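CELL WALL surface anchor family protein (Streptococcus pneumoniae, PDB 2WW8) forms the adhesin of the pneumococcal pilus, probably recognising host cells through an integrin-like domain that carries a magnesium site. Local coordinates at residues Q360-T371 with Y522-Y532; Q379-V389 with Y532-G543. All coordinates share one frame; numbering follows the deposited sequence.

Interaction 1 of 2, residues Q360-T371 with Y522-Y532; sequences QKALMKADEILT and YYNGNIAPDGY. With CA (calcium ion), chain C.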
loop_
_atom_site.group_PDB
_atom_site.type_symbol
_atom_site.label_atom_id
_atom_site.label_comp_id
_atom_site.label_asym_id
_atom_site.label_seq_id
_atom_site.Cartn_x
_atom_site.Cartn_y
_atom_site.Cartn_z
ATOM N N GLN A 360 -35.060 -5.455 -33.737
ATOM C CA GLN A 360 -35.958 -4.298 -33.660
ATOM C C GLN A 360 -36.405 -3.945 -32.257
ATOM O O GLN A 360 -36.494 -2.788 -31.835
ATOM C CB GLN A 360 -37.196 -4.601 -34.506
ATOM C CG GLN A 360 -38.105 -3.423 -34.621
ATOM C CD GLN A 360 -39.342 -3.729 -35.490
ATOM O OE1 GLN A 360 -39.584 -4.862 -35.975
ATOM N NE2 GLN A 360 -40.159 -2.657 -35.665
ATOM N N LYS A 361 -36.676 -4.995 -31.497
ATOM C CA LYS A 361 -37.161 -4.838 -30.140
ATOM C C LYS A 361 -36.077 -4.217 -29.237
ATOM O O LYS A 361 -36.357 -3.403 -28.335
ATOM C CB LYS A 361 -37.641 -6.215 -29.600
ATOM C CG LYS A 361 -38.318 -6.180 -28.198
ATOM C CD LYS A 361 -38.964 -7.557 -27.829
ATOM C CE LYS A 361 -39.970 -7.346 -26.650
ATOM N NZ LYS A 361 -40.643 -8.624 -26.270
ATOM N N ALA A 362 -34.837 -4.586 -29.504
ATOM C CA ALA A 362 -33.727 -4.033 -28.775
ATOM C C ALA A 362 -33.536 -2.556 -29.112
ATOM O O ALA A 362 -33.299 -1.775 -28.209
ATOM C CB ALA A 362 -32.438 -4.791 -29.156
ATOM N N LEU A 363 -33.555 -2.211 -30.399
ATOM C CA LEU A 363 -33.443 -0.817 -30.840
ATOM C C LEU A 363 -34.607 -0.020 -30.224
ATOM O O LEU A 363 -34.421 1.106 -29.761
ATOM C CB LEU A 363 -33.475 -0.771 -32.379
ATOM C CG LEU A 363 -32.213 -1.263 -33.083
ATOM C CD1 LEU A 363 -32.511 -1.451 -34.601
ATOM C CD2 LEU A 363 -30.974 -0.370 -32.843
ATOM N N MET A 364 -35.815 -0.588 -30.220
ATOM C CA MET A 364 -36.939 0.042 -29.535
ATOM C C MET A 364 -36.742 0.370 -28.067
ATOM O O MET A 364 -37.118 1.464 -27.634
ATOM C CB MET A 364 -38.286 -0.685 -29.717
ATOM C CG MET A 364 -38.735 -0.708 -31.134
ATOM S SD MET A 364 -39.986 -1.977 -31.464
ATOM C CE MET A 364 -41.252 -1.602 -30.181
ATOM N N LYS A 365 -36.162 -0.570 -27.318
ATOM C CA LYS A 365 -35.869 -0.387 -25.923
ATOM C C LYS A 365 -34.813 0.728 -25.774
ATOM O O LYS A 365 -34.982 1.552 -24.912
ATOM C CB LYS A 365 -35.408 -1.705 -25.273
ATOM C CG LYS A 365 -35.221 -1.501 -23.744
ATOM C CD LYS A 365 -36.478 -0.888 -23.115
ATOM C CE LYS A 365 -37.455 -1.970 -22.719
ATOM N NZ LYS A 365 -38.624 -1.334 -22.053
ATOM N N ALA A 366 -33.758 0.779 -26.589
ATOM C CA ALA A 366 -32.785 1.894 -26.487
ATOM C C ALA A 366 -33.466 3.243 -26.785
ATOM O O ALA A 366 -33.291 4.206 -26.051
ATOM C CB ALA A 366 -31.624 1.711 -27.453
ATOM N N ASP A 367 -34.280 3.337 -27.832
ATOM C CA ASP A 367 -34.988 4.611 -28.106
ATOM C C ASP A 367 -35.916 5.001 -26.944
ATOM O O ASP A 367 -35.945 6.169 -26.573
ATOM C CB ASP A 367 -35.811 4.421 -29.393
ATOM C CG ASP A 367 -36.375 5.713 -29.931
ATOM O OD1 ASP A 367 -35.746 6.767 -29.798
ATOM O OD2 ASP A 367 -37.447 5.694 -30.547
ATOM N N GLU A 368 -36.628 4.034 -26.346
ATOM C CA GLU A 368 -37.474 4.291 -25.179
ATOM C C GLU A 368 -36.702 4.852 -23.987
ATOM O O GLU A 368 -37.088 5.879 -23.400
ATOM C CB GLU A 368 -38.230 3.003 -24.759
ATOM C CG GLU A 368 -39.034 3.118 -23.496
ATOM C CD GLU A 368 -39.856 1.826 -23.232
ATOM O OE1 GLU A 368 -39.620 0.722 -23.785
ATOM O OE2 GLU A 368 -40.824 1.917 -22.469
ATOM N N ILE A 369 -35.608 4.196 -23.612
ATOM C CA ILE A 369 -34.774 4.693 -22.519
ATOM C C ILE A 369 -34.280 6.129 -22.774
ATOM O O ILE A 369 -34.387 6.974 -21.896
ATOM C CB ILE A 369 -33.576 3.752 -22.235
ATOM C CG1 ILE A 369 -34.153 2.436 -21.689
ATOM C CG2 ILE A 369 -32.513 4.432 -21.319
ATOM C CD1 ILE A 369 -33.098 1.382 -21.603
ATOM N N LEU A 370 -33.696 6.385 -23.938
ATOM C CA LEU A 370 -33.176 7.753 -24.246
ATOM C C LEU A 370 -34.319 8.766 -24.335
ATOM O O LEU A 370 -34.227 9.853 -23.755
ATOM C CB LEU A 370 -32.398 7.670 -25.542
ATOM C CG LEU A 370 -31.065 6.939 -25.432
ATOM C CD1 LEU A 370 -30.555 6.686 -26.834
ATOM C CD2 LEU A 370 -30.025 7.791 -24.546
ATOM N N THR A 371 -35.430 8.386 -24.977
ATOM C CA THR A 371 -36.559 9.298 -25.058
ATOM C C THR A 371 -37.066 9.665 -23.639
ATOM O O THR A 371 -37.369 10.819 -23.316
ATOM C CB THR A 371 -37.670 8.724 -26.012
ATOM O OG1 THR A 371 -37.127 8.654 -27.350
ATOM C CG2 THR A 371 -38.849 9.721 -26.045
ATOM N N TYR A 522 -38.023 0.636 -39.616
ATOM C CA TYR A 522 -38.276 0.993 -38.221
ATOM C C TYR A 522 -37.197 2.035 -37.780
ATOM O O TYR A 522 -37.490 3.098 -37.198
ATOM C CB TYR A 522 -38.285 -0.185 -37.241
ATOM C CG TYR A 522 -38.040 0.381 -35.828
ATOM C CD1 TYR A 522 -39.019 1.093 -35.122
ATOM C CD2 TYR A 522 -36.775 0.297 -35.260
ATOM C CE1 TYR A 522 -38.720 1.643 -33.867
ATOM C CE2 TYR A 522 -36.452 0.853 -34.014
ATOM C CZ TYR A 522 -37.463 1.496 -33.342
ATOM O OH TYR A 522 -37.179 2.076 -32.130
ATOM N N TYR A 523 -35.934 1.711 -38.048
ATOM C CA TYR A 523 -34.801 2.547 -37.632
ATOM C C TYR A 523 -34.911 3.932 -38.283
ATOM O O TYR A 523 -34.845 4.967 -37.581
ATOM C CB TYR A 523 -33.464 1.881 -38.004
ATOM C CG TYR A 523 -32.253 2.685 -37.556
ATOM C CD1 TYR A 523 -31.739 3.719 -38.339
ATOM C CD2 TYR A 523 -31.629 2.395 -36.345
ATOM C CE1 TYR A 523 -30.595 4.484 -37.927
ATOM C CE2 TYR A 523 -30.494 3.095 -35.946
ATOM C CZ TYR A 523 -30.010 4.129 -36.717
ATOM O OH TYR A 523 -28.912 4.815 -36.221
ATOM N N ASN A 524 -35.075 3.962 -39.605
ATOM C CA ASN A 524 -35.199 5.215 -40.349
ATOM C C ASN A 524 -36.358 6.061 -39.828
ATOM O O ASN A 524 -36.268 7.292 -39.764
ATOM C CB ASN A 524 -35.495 4.955 -41.838
ATOM C CG ASN A 524 -34.282 4.416 -42.574
ATOM O OD1 ASN A 524 -33.161 4.500 -42.080
ATOM N ND2 ASN A 524 -34.509 3.860 -43.756
ATOM N N GLY A 525 -37.439 5.378 -39.488
ATOM C CA GLY A 525 -38.637 6.120 -39.085
ATOM C C GLY A 525 -38.634 6.681 -37.662
ATOM O O GLY A 525 -39.294 7.678 -37.403
ATOM N N ASN A 526 -37.908 6.042 -36.746
ATOM C CA ASN A 526 -38.066 6.309 -35.301
ATOM C C ASN A 526 -36.778 6.513 -34.533
ATOM O O ASN A 526 -36.814 6.910 -33.352
ATOM C CB ASN A 526 -38.751 5.066 -34.661
ATOM C CG ASN A 526 -40.098 4.783 -35.316
ATOM O OD1 ASN A 526 -41.080 5.467 -35.051
ATOM N ND2 ASN A 526 -40.080 3.910 -36.301
ATOM N N ILE A 527 -35.653 6.195 -35.163
ATOM C CA ILE A 527 -34.384 6.400 -34.491
ATOM C C ILE A 527 -33.514 7.411 -35.229
ATOM O O ILE A 527 -33.004 8.333 -34.629
ATOM C CB ILE A 527 -33.640 5.086 -34.300
ATOM C CG1 ILE A 527 -34.392 4.216 -33.272
ATOM C CG2 ILE A 527 -32.182 5.375 -33.737
ATOM C CD1 ILE A 527 -33.642 3.037 -32.856
ATOM N N ALA A 528 -33.358 7.279 -36.538
ATOM C CA ALA A 528 -32.563 8.196 -37.356
ATOM C C ALA A 528 -32.898 9.698 -37.175
ATOM O O ALA A 528 -31.984 10.506 -37.132
ATOM C CB ALA A 528 -32.676 7.828 -38.834
ATOM N N PRO A 529 -34.181 10.090 -37.052
ATOM C CA PRO A 529 -34.487 11.544 -36.918
ATOM C C PRO A 529 -34.078 12.127 -35.555
ATOM O O PRO A 529 -34.051 13.315 -35.409
ATOM C CB PRO A 529 -36.031 11.597 -37.022
ATOM C CG PRO A 529 -36.404 10.234 -37.617
ATOM C CD PRO A 529 -35.389 9.249 -37.085
ATOM N N ASP A 530 -33.725 11.316 -34.570
ATOM C CA ASP A 530 -33.342 11.791 -33.249
ATOM C C ASP A 530 -31.898 12.270 -33.045
ATOM O O ASP A 530 -31.623 12.868 -32.016
ATOM C CB ASP A 530 -33.632 10.691 -32.237
ATOM C CG ASP A 530 -35.135 10.298 -32.242
ATOM O OD1 ASP A 530 -35.995 11.069 -32.722
ATOM O OD2 ASP A 530 -35.445 9.215 -31.741
ATOM N N GLY A 531 -30.954 11.979 -33.934
ATOM C CA GLY A 531 -29.688 12.719 -33.815
ATOM C C GLY A 531 -28.762 11.956 -32.866
ATOM O O GLY A 531 -27.750 12.504 -32.459
ATOM N N TYR A 532 -29.098 10.727 -32.496
ATOM C CA TYR A 532 -28.236 9.871 -31.681
ATOM C C TYR A 532 -26.943 9.534 -32.404
ATOM O O TYR A 532 -26.940 9.422 -33.640
ATOM C CB TYR A 532 -28.901 8.587 -31.281
ATOM C CG TYR A 532 -30.241 8.608 -30.587
ATOM C CD1 TYR A 532 -30.627 9.662 -29.752
ATOM C CD2 TYR A 532 -31.149 7.557 -30.808
ATOM C CE1 TYR A 532 -31.900 9.663 -29.111
ATOM C CE2 TYR A 532 -32.375 7.547 -30.212
ATOM C CZ TYR A 532 -32.728 8.572 -29.330
ATOM O OH TYR A 532 -33.967 8.555 -28.712
HETATM CA CA CA C . -37.413 7.931 -31.427
HETATM O O HOH W 1 -38.874 3.530 -31.072
HETATM O O HOH W 2 -38.138 9.342 -29.601
HETATM O O HOH W 3 -38.260 9.677 -32.931
HETATM O O HOH W 4 -39.687 7.447 -31.933
#

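Interaction 2 of 2, residues Q379-V389 with Y532-G543; sequences QKVIFHITDGV and YDVFTVGIGING. With MG (magnesium ion), chain B.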
loop_
_atom_site.group_PDB
_atom_site.type_symbol
_atom_site.label_atom_id
_atom_site.label_comp_id
_atom_site.label_asym_id
_atom_site.label_seq_id
_atom_site.Cartn_x
_atom_site.Cartn_y
_atom_site.Cartn_z
ATOM N N GLN A 379 -25.273 14.378 -24.952
ATOM C CA GLN A 379 -25.040 13.717 -26.203
ATOM C C GLN A 379 -25.565 12.286 -26.032
ATOM O O GLN A 379 -25.123 11.593 -25.116
ATOM C CB GLN A 379 -23.540 13.618 -26.437
ATOM C CG GLN A 379 -23.234 13.096 -27.868
ATOM C CD GLN A 379 -21.772 13.392 -28.314
ATOM O OE1 GLN A 379 -20.977 13.992 -27.563
ATOM N NE2 GLN A 379 -21.406 12.935 -29.541
ATOM N N LYS A 380 -26.480 11.855 -26.889
ATOM C CA LYS A 380 -27.178 10.557 -26.663
ATOM C C LYS A 380 -26.552 9.517 -27.579
ATOM O O LYS A 380 -26.411 9.762 -28.772
ATOM C CB LYS A 380 -28.692 10.678 -26.909
ATOM C CG LYS A 380 -29.311 11.616 -25.844
ATOM C CD LYS A 380 -30.272 12.631 -26.396
ATOM C CE LYS A 380 -30.837 13.605 -25.383
ATOM N NZ LYS A 380 -30.222 14.969 -25.236
ATOM N N VAL A 381 -26.115 8.384 -27.016
ATOM C CA VAL A 381 -25.295 7.414 -27.732
ATOM C C VAL A 381 -25.873 6.014 -27.528
ATOM O O VAL A 381 -26.306 5.694 -26.432
ATOM C CB VAL A 381 -23.822 7.478 -27.214
ATOM C CG1 VAL A 381 -22.837 6.527 -28.006
ATOM C CG2 VAL A 381 -23.305 8.964 -27.259
ATOM N N ILE A 382 -25.847 5.196 -28.577
ATOM C CA ILE A 382 -26.043 3.749 -28.468
ATOM C C ILE A 382 -24.794 3.059 -29.000
ATOM O O ILE A 382 -24.307 3.415 -30.111
ATOM C CB ILE A 382 -27.294 3.325 -29.309
ATOM C CG1 ILE A 382 -28.549 4.081 -28.777
ATOM C CG2 ILE A 382 -27.459 1.812 -29.449
ATOM C CD1 ILE A 382 -29.696 4.070 -29.811
ATOM N N PHE A 383 -24.266 2.156 -28.164
ATOM C CA PHE A 383 -23.288 1.140 -28.605
ATOM C C PHE A 383 -24.031 -0.224 -28.730
ATOM O O PHE A 383 -24.563 -0.747 -27.766
ATOM C CB PHE A 383 -22.142 1.024 -27.567
ATOM C CG PHE A 383 -21.191 2.174 -27.566
ATOM C CD1 PHE A 383 -20.102 2.182 -28.425
ATOM C CD2 PHE A 383 -21.373 3.245 -26.668
ATOM C CE1 PHE A 383 -19.201 3.269 -28.394
ATOM C CE2 PHE A 383 -20.491 4.297 -26.638
ATOM C CZ PHE A 383 -19.399 4.325 -27.489
ATOM N N HIS A 384 -24.064 -0.783 -29.918
ATOM C CA HIS A 384 -24.777 -2.015 -30.127
ATOM C C HIS A 384 -23.745 -3.090 -30.533
ATOM O O HIS A 384 -23.029 -2.971 -31.560
ATOM C CB HIS A 384 -25.680 -1.784 -31.308
ATOM C CG HIS A 384 -26.551 -2.969 -31.634
ATOM N ND1 HIS A 384 -27.409 -2.967 -32.709
ATOM C CD2 HIS A 384 -26.766 -4.136 -30.984
ATOM C CE1 HIS A 384 -28.060 -4.122 -32.752
ATOM N NE2 HIS A 384 -27.682 -4.849 -31.720
ATOM N N ILE A 385 -23.695 -4.139 -29.733
ATOM C CA ILE A 385 -22.787 -5.237 -29.998
ATOM C C ILE A 385 -23.680 -6.406 -30.440
ATOM O O ILE A 385 -24.580 -6.857 -29.698
ATOM C CB ILE A 385 -21.991 -5.632 -28.742
ATOM C CG1 ILE A 385 -21.052 -4.490 -28.350
ATOM C CG2 ILE A 385 -21.210 -6.981 -28.926
ATOM C CD1 ILE A 385 -20.794 -4.472 -26.818
ATOM N N THR A 386 -23.415 -6.922 -31.636
ATOM C CA THR A 386 -24.248 -8.054 -32.060
ATOM C C THR A 386 -23.426 -9.079 -32.861
ATOM O O THR A 386 -22.395 -8.695 -33.460
ATOM C CB THR A 386 -25.452 -7.516 -32.876
ATOM O OG1 THR A 386 -26.142 -8.593 -33.511
ATOM C CG2 THR A 386 -25.040 -6.489 -33.897
ATOM N N ASP A 387 -23.904 -10.333 -32.923
ATOM C CA ASP A 387 -23.214 -11.303 -33.803
ATOM C C ASP A 387 -24.167 -11.844 -34.874
ATOM O O ASP A 387 -23.937 -12.911 -35.425
ATOM C CB ASP A 387 -22.544 -12.426 -33.019
ATOM C CG ASP A 387 -23.543 -13.485 -32.597
ATOM O OD1 ASP A 387 -24.763 -13.228 -32.568
ATOM O OD2 ASP A 387 -23.115 -14.571 -32.183
ATOM N N GLY A 388 -25.244 -11.141 -35.177
ATOM C CA GLY A 388 -26.110 -11.651 -36.248
ATOM C C GLY A 388 -27.217 -10.735 -36.724
ATOM O O GLY A 388 -27.678 -9.834 -36.021
ATOM N N VAL A 389 -27.595 -10.942 -37.967
ATOM C CA VAL A 389 -28.722 -10.266 -38.573
ATOM C C VAL A 389 -30.048 -10.691 -37.938
ATOM O O VAL A 389 -30.117 -11.778 -37.378
ATOM C CB VAL A 389 -28.707 -10.467 -40.102
ATOM C CG1 VAL A 389 -27.366 -9.968 -40.732
ATOM C CG2 VAL A 389 -28.955 -11.923 -40.495
ATOM N N TYR A 532 -29.098 10.727 -32.496
ATOM C CA TYR A 532 -28.236 9.871 -31.681
ATOM C C TYR A 532 -26.943 9.534 -32.404
ATOM O O TYR A 532 -26.940 9.422 -33.640
ATOM C CB TYR A 532 -28.901 8.587 -31.281
ATOM C CG TYR A 532 -30.241 8.608 -30.587
ATOM C CD1 TYR A 532 -30.627 9.662 -29.752
ATOM C CD2 TYR A 532 -31.149 7.557 -30.808
ATOM C CE1 TYR A 532 -31.900 9.663 -29.111
ATOM C CE2 TYR A 532 -32.375 7.547 -30.212
ATOM C CZ TYR A 532 -32.728 8.572 -29.330
ATOM O OH TYR A 532 -33.967 8.555 -28.712
ATOM N N ASP A 533 -25.850 9.392 -31.659
ATOM C CA ASP A 533 -24.716 8.616 -32.191
ATOM C C ASP A 533 -25.045 7.123 -31.977
ATOM O O ASP A 533 -25.220 6.627 -30.872
ATOM C CB ASP A 533 -23.389 8.966 -31.506
ATOM C CG ASP A 533 -23.009 10.414 -31.722
ATOM O OD1 ASP A 533 -22.442 10.685 -32.799
ATOM O OD2 ASP A 533 -23.277 11.276 -30.837
ATOM N N VAL A 534 -25.020 6.341 -33.044
ATOM C CA VAL A 534 -25.317 4.898 -32.936
ATOM C C VAL A 534 -24.139 4.193 -33.609
ATOM O O VAL A 534 -23.944 4.369 -34.833
ATOM C CB VAL A 534 -26.614 4.538 -33.697
ATOM C CG1 VAL A 534 -26.933 3.053 -33.481
ATOM C CG2 VAL A 534 -27.783 5.420 -33.177
ATOM N N PHE A 535 -23.436 3.403 -32.806
ATOM C CA PHE A 535 -22.261 2.600 -33.199
ATOM C C PHE A 535 -22.615 1.102 -33.108
ATOM O O PHE A 535 -23.239 0.693 -32.137
ATOM C CB PHE A 535 -21.150 2.845 -32.176
ATOM C CG PHE A 535 -20.698 4.269 -32.123
ATOM C CD1 PHE A 535 -20.014 4.828 -33.201
ATOM C CD2 PHE A 535 -20.952 5.053 -30.992
ATOM C CE1 PHE A 535 -19.548 6.170 -33.183
ATOM C CE2 PHE A 535 -20.472 6.424 -30.966
ATOM C CZ PHE A 535 -19.815 6.982 -32.073
ATOM N N THR A 536 -22.243 0.313 -34.105
ATOM C CA THR A 536 -22.548 -1.100 -34.167
ATOM C C THR A 536 -21.217 -1.830 -34.350
ATOM O O THR A 536 -20.419 -1.586 -35.296
ATOM C CB THR A 536 -23.504 -1.403 -35.342
ATOM O OG1 THR A 536 -24.651 -0.538 -35.202
ATOM C CG2 THR A 536 -24.020 -2.870 -35.306
ATOM N N VAL A 537 -20.947 -2.707 -33.399
ATOM C CA VAL A 537 -19.785 -3.610 -33.499
ATOM C C VAL A 537 -20.372 -5.005 -33.740
ATOM O O VAL A 537 -21.047 -5.544 -32.834
ATOM C CB VAL A 537 -18.923 -3.537 -32.216
ATOM C CG1 VAL A 537 -17.789 -4.560 -32.185
ATOM C CG2 VAL A 537 -18.269 -2.129 -32.089
ATOM N N GLY A 538 -20.203 -5.513 -34.962
ATOM C CA GLY A 538 -20.575 -6.890 -35.316
ATOM C C GLY A 538 -19.470 -7.889 -34.979
ATOM O O GLY A 538 -18.255 -7.595 -35.016
ATOM N N ILE A 539 -19.899 -9.088 -34.584
ATOM C CA ILE A 539 -18.950 -10.153 -34.263
ATOM C C ILE A 539 -19.122 -11.273 -35.308
ATOM O O ILE A 539 -20.036 -12.094 -35.203
ATOM C CB ILE A 539 -19.161 -10.709 -32.865
ATOM C CG1 ILE A 539 -18.916 -9.616 -31.814
ATOM C CG2 ILE A 539 -18.138 -11.829 -32.618
ATOM C CD1 ILE A 539 -19.723 -9.923 -30.557
ATOM N N GLY A 540 -18.196 -11.359 -36.266
ATOM C CA GLY A 540 -18.197 -12.478 -37.198
ATOM C C GLY A 540 -19.451 -12.463 -38.058
ATOM O O GLY A 540 -19.893 -13.527 -38.508
ATOM N N ILE A 541 -20.027 -11.299 -38.349
ATOM C CA ILE A 541 -21.291 -11.273 -39.097
ATOM C C ILE A 541 -21.119 -11.679 -40.548
ATOM O O ILE A 541 -20.249 -11.095 -41.223
ATOM C CB ILE A 541 -21.946 -9.867 -39.116
ATOM C CG1 ILE A 541 -21.981 -9.391 -37.676
ATOM C CG2 ILE A 541 -23.371 -9.856 -39.805
ATOM C CD1 ILE A 541 -23.189 -9.562 -36.917
ATOM N N ASN A 542 -21.887 -12.671 -41.016
ATOM C CA ASN A 542 -21.726 -13.108 -42.407
ATOM C C ASN A 542 -23.094 -13.359 -43.049
ATOM O O ASN A 542 -23.203 -13.790 -44.189
ATOM C CB ASN A 542 -20.836 -14.368 -42.501
ATOM C CG ASN A 542 -21.393 -15.551 -41.675
ATOM O OD1 ASN A 542 -22.532 -15.536 -41.194
ATOM N ND2 ASN A 542 -20.555 -16.583 -41.487
ATOM N N GLY A 543 -24.153 -13.083 -42.311
ATOM C CA GLY A 543 -25.490 -13.192 -42.878
ATOM C C GLY A 543 -26.251 -14.467 -42.529
ATOM O O GLY A 543 -27.459 -14.534 -42.805
HETATM MG MG MG B . -26.554 -14.453 -32.847
HETATM O O HOH W 5 -27.150 -0.635 -34.229
HETATM O O HOH W 6 -23.283 -14.209 -38.422
HETATM O O HOH W 7 -21.688 -14.020 -36.471
HETATM O O HOH W 8 -25.752 -14.863 -34.739
HETATM O O HOH W 9 -25.487 -13.011 -39.498
HETATM O O HOH W 10 -27.982 -15.817 -33.320
HETATM O O HOH W 11 -27.596 -12.695 -33.259
#

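Interaction 1 of 2, residues Q360-T371 with Y522-Y532
Segment 360-371 and the helical start of segment 522-532 run nearly parallel, their short axes 11.0 Å apart at 16°, with Gln360 level with Tyr522 and Asp367 with Ile527. Tyr522 is the knob between them, set among Gln360, Leu363, Met364 and Asp367. Leu363 CB lies at the edge of the Tyr522 ring, 3.8 Å from Tyr522 CE2, and also touches Ile527 CD1. Met364 CG, anti to its carbonyl carbon (chi1 -63°), comes within 3.4 Å of Tyr522 CZ, and the extended chi2 sets SD above the ring face, 4.8 Å from the centroid, a Met-aromatic contact. Farther along, a calcium ion bridges the segments. Asp367 grips it with OD1 at 2.6 Å and OD2 at 2.4 Å; Asn526 O, Asp530 OD2 and three waters bring the ligands to seven, so a helix and the turn after its neighbour share one metal. Asp367 OD1 also accepts a 2.7 Å hydrogen bond from Tyr532 OH, nearly along the C-O axis, and this second-shell phenol helps to fix the carboxylate. A water donates to Asp367 OD2 and also bonds to Tyr522 OH. Leu370 CD1 stands 3.8 Å from the Tyr532 centroid, 9° off the normal; Asp530 CB lies over the opposite face, toward the rim. Both helices pack on the same side of the parallel sheet, Ala366 and Leu370 against Val228 and Ile382, while the Asn526 amide bonds to the backbone of Ile424 and Leu426.

Interaction 2 of 2, residues Q379-V389 with Y532-G543
The Phe383 ring takes Phe535 CD2 over one face, 3.6 Å above its plane toward the rim; the two phenyl groups lie side by side with planes 27° apart and centroids separated by 5.1 Å, so they barely overlap. Val381 CG1 meets the edge of the Phe535 ring. The His384 imidazole has Thr386 CG2 over one face and, at its edge, a water shared with Thr536 OG1, which also bonds to Ser560; His384 NE2 bonds to Tyr275. Between these groups run two neighbouring parallel strands, 379-386 and 533-539, bridged from Val381-Asp533 to Thr386-Gly538. Seven backbone bonds alternate along them, among them Phe535 N to Ile382 O at 2.8 Å. The parallel order and a metal site at the C-terminal strand ends are consistent with a von Willebrand factor A-like domain and its metal-ion-dependent adhesion site. There Asp387 OD1 binds magnesium at 2.2 Å, beside Ser234, Ser236 and three waters, and OD2 forms a salt bridge with Arg247. Thr386 OG1 accepts from Gly388 N in an ST turn and bonds to Asp232. At the other end Gln379 reaches across with an extended side chain (chi1 -172°), and Gln379 NE2 donates to Asp533 OD2 (2.8 Å), approaching from above the carboxylate plane.

Overall arrangement
From the N terminus, the chain passes through helix 359-373 and turns directly into strand 379-386, then travels through about 130 residues before repeating helix then strand with 516-526 and 533-539. Interaction 1 pairs the helices and interaction 2 the strands, so the loops they close cross, their segments alternating along the sequence. Both close the same long excursion, which includes helices 407-416 and 469-477 and strand 489-496. The centres of interaction 1 and interaction 2 lie about 13 Å apart. Tyr532 belongs to both, and Leu370 CD1 packs 3.8 Å from Ile382 CG1, joining the helical layer with its calcium ion to the parallel sheet that carries the magnesium ion at its far end.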